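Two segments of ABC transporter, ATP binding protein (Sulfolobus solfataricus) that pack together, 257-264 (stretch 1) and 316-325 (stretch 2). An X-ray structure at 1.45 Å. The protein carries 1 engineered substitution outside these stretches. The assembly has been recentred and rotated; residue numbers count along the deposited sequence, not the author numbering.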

# COMPACT_ATOMS: atom_id res chain seq x y z
N VAL A 257 4.17 2.60 32.26
CA VAL A 257 5.39 3.32 32.59
C VAL A 257 6.56 2.89 31.73
O VAL A 257 6.86 1.71 31.60
CB VAL A 257 5.77 3.09 34.05
CG1 VAL A 257 7.17 3.64 34.33
CG2 VAL A 257 4.76 3.75 34.99
N ILE A 258 7.23 3.88 31.14
CA ILE A 258 8.42 3.68 30.32
C ILE A 258 9.42 4.75 30.78
O ILE A 258 9.38 5.89 30.33
CB ILE A 258 8.09 3.81 28.82
CG1 ILE A 258 6.88 2.94 28.45
CG2 ILE A 258 9.31 3.47 27.96
CD1 ILE A 258 6.42 3.06 27.01
N GLY A 259 10.28 4.40 31.73
CA GLY A 259 11.20 5.37 32.28
C GLY A 259 10.42 6.54 32.85
O GLY A 259 9.50 6.37 33.65
N SER A 260 10.78 7.73 32.42
CA SER A 260 10.13 8.95 32.90
C SER A 260 8.81 9.28 32.17
O SER A 260 8.26 10.36 32.35
CB SER A 260 11.09 10.12 32.76
OG SER A 260 11.54 10.23 31.42
N LEU A 261 8.34 8.39 31.30
CA LEU A 261 7.05 8.60 30.68
C LEU A 261 6.02 7.65 31.28
O LEU A 261 6.34 6.53 31.69
CB LEU A 261 7.14 8.36 29.18
CG LEU A 261 8.08 9.24 28.38
CD1 LEU A 261 7.92 8.92 26.90
CD2 LEU A 261 7.82 10.71 28.64
N ARG A 262 4.78 8.12 31.31
CA ARG A 262 3.65 7.34 31.78
C ARG A 262 2.43 7.65 30.92
O ARG A 262 1.96 8.79 30.91
CB ARG A 262 3.36 7.61 33.25
CG ARG A 262 2.45 6.55 33.87
CD ARG A 262 2.42 6.61 35.39
NE ARG A 262 1.95 7.91 35.84
CZ ARG A 262 2.11 8.37 37.07
NH1 ARG A 262 2.74 7.64 37.98
NH2 ARG A 262 1.64 9.57 37.38
N PHE A 263 1.93 6.64 30.21
CA PHE A 263 0.79 6.78 29.30
C PHE A 263 -0.46 6.31 30.00
O PHE A 263 -0.46 5.22 30.57
CB PHE A 263 1.02 5.94 28.04
CG PHE A 263 2.13 6.45 27.19
CD1 PHE A 263 3.44 6.12 27.47
CD2 PHE A 263 1.87 7.29 26.12
CE1 PHE A 263 4.47 6.62 26.68
CE2 PHE A 263 2.90 7.77 25.33
CZ PHE A 263 4.20 7.43 25.63
N PRO A 264 -1.50 7.13 29.99
CA PRO A 264 -2.74 6.84 30.73
C PRO A 264 -3.67 5.85 30.06
O PRO A 264 -4.83 6.14 29.73
CB PRO A 264 -3.39 8.22 30.86
CG PRO A 264 -2.93 8.94 29.69
CD PRO A 264 -1.53 8.46 29.37
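Stretch 2 316-325: TPLDSEEEIF

Two tight turns meet here, and where they touch, stretch 2 leaves no room for a side chain on Gly259. Gly259 occupies the second position of a type II' beta turn from Ile258 to Leu261, with phi/psi of 57/-127°, a region that favours glycine on its own account. Packing adds a second reason: an ideal CB on Gly259 would lie 2.3 Å from Leu318 O and 3.0 Å from Ser320 CB, both clashes. Without it, Gly259 CA comes within 3.3 Å of Leu318 O in a CA-H...O contact.

The partner is itself a turn. Stretch 2 enters from a strand and folds through a type II turn from Pro317 to Ser320, with Asp319 at a positive phi of 63°, and regains extended structure at Ile324 and Phe325. Stretch 1 is a hairpin, closed by paired backbone hydrogen bonds, Ile258 N to Leu261 O at 2.8 Å and Leu261 N to Ile258 O at 2.9 Å. The nearest CA pairs, Gly259 with Asp319 at 4.9 Å and Ser260 with Leu318 at 5.2 Å, run in opposite sequence order across the contact.

Polar bonding concentrates on a single pair. Leu318 N donates to Ser260 OG at 2.7 Å, the serine's p rotamer placing its hydroxyl within reach, while Ser260 N gives a weak bond to Leu318 O at 3.1 Å, bent to 132°.

At the ends of the turns and beyond, packing is largely apolar. Pro317 rests on the hairpin, its CB packed closely against a carbonyl, 3.4 Å from Ile258 O, and its CG 3.8 Å from Leu261 CD1. The same Leu261 CD1 meets Ile324 CD1 at 3.7 Å, and Ile324 CD1 also lies at the edge of the Phe263 ring, 4.3 Å from Phe263 CZ. Ile258 CG2 reaches Glu322 CG at 3.7 Å, so even an acidic residue contributes its aliphatic portion. The general lesson is that turns can dock closely where a glycine removes the CB, a serine side chain and backbone groups supply the hydrogen bonds, and residues at the turn ends and in the strands pack around them.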

# COMPACT_ATOMS: atom_id res chain seq x y z
N THR A 316 14.44 10.04 24.06
CA THR A 316 14.17 8.87 24.87
C THR A 316 13.72 9.39 26.21
O THR A 316 14.01 10.52 26.58
CB THR A 316 15.38 7.95 25.12
OG1 THR A 316 16.33 8.64 25.93
CG2 THR A 316 16.09 7.58 23.83
N PRO A 317 12.97 8.57 26.94
CA PRO A 317 12.66 8.93 28.32
C PRO A 317 13.93 8.88 29.12
O PRO A 317 14.92 8.27 28.68
CB PRO A 317 11.73 7.81 28.78
CG PRO A 317 11.26 7.16 27.56
CD PRO A 317 12.37 7.28 26.56
N LEU A 318 13.94 9.53 30.28
CA LEU A 318 15.05 9.34 31.21
C LEU A 318 14.92 7.90 31.72
O LEU A 318 13.82 7.39 31.86
CB LEU A 318 14.94 10.33 32.37
CG LEU A 318 15.55 11.73 32.24
CD1 LEU A 318 14.87 12.59 31.21
CD2 LEU A 318 15.49 12.43 33.60
N ASP A 319 16.04 7.24 31.97
CA ASP A 319 16.05 5.86 32.47
C ASP A 319 15.41 4.86 31.51
O ASP A 319 14.76 3.91 31.94
CB ASP A 319 15.35 5.77 33.83
N SER A 320 15.59 5.08 30.21
CA SER A 320 15.06 4.18 29.18
C SER A 320 15.79 4.40 27.86
O SER A 320 16.25 5.51 27.58
CB SER A 320 13.55 4.42 28.97
OG SER A 320 13.03 3.64 27.89
N GLU A 321 15.90 3.34 27.07
CA GLU A 321 16.47 3.44 25.72
C GLU A 321 15.38 3.43 24.65
O GLU A 321 15.69 3.47 23.46
CB GLU A 321 17.47 2.32 25.47
CG GLU A 321 18.70 2.44 26.37
CD GLU A 321 19.71 1.33 26.14
OE1 GLU A 321 19.53 0.23 26.70
OE2 GLU A 321 20.70 1.57 25.42
N GLU A 322 14.11 3.39 25.06
CA GLU A 322 13.00 3.43 24.10
C GLU A 322 12.98 4.79 23.44
O GLU A 322 13.27 5.79 24.07
CB GLU A 322 11.67 3.17 24.80
CG GLU A 322 11.56 1.81 25.47
CD GLU A 322 11.53 0.67 24.47
OE1 GLU A 322 12.51 -0.10 24.40
OE2 GLU A 322 10.52 0.54 23.76
N GLU A 323 12.64 4.81 22.16
CA GLU A 323 12.66 6.05 21.40
C GLU A 323 11.30 6.53 20.95
O GLU A 323 10.38 5.75 20.68
CB GLU A 323 13.53 5.88 20.16
CG GLU A 323 14.99 5.62 20.45
CD GLU A 323 15.80 5.32 19.19
OE1 GLU A 323 15.21 5.21 18.09
OE2 GLU A 323 17.03 5.18 19.31
N ILE A 324 11.18 7.86 20.85
CA ILE A 324 10.04 8.50 20.25
C ILE A 324 10.59 9.59 19.33
O ILE A 324 11.41 10.44 19.74
CB ILE A 324 9.13 9.15 21.29
CG1 ILE A 324 8.41 8.09 22.12
CG2 ILE A 324 8.14 10.04 20.60
CD1 ILE A 324 7.55 8.72 23.19
N PHE A 325 10.17 9.55 18.08
CA PHE A 325 10.48 10.64 17.16
C PHE A 325 9.23 11.40 16.76
O PHE A 325 8.10 10.87 16.77
CB PHE A 325 11.27 10.19 15.92
CG PHE A 325 10.49 9.31 14.99
CD1 PHE A 325 9.77 9.84 13.95
CD2 PHE A 325 10.49 7.94 15.16
CE1 PHE A 325 9.04 9.01 13.10
CE2 PHE A 325 9.77 7.12 14.32
CZ PHE A 325 9.05 7.66 13.29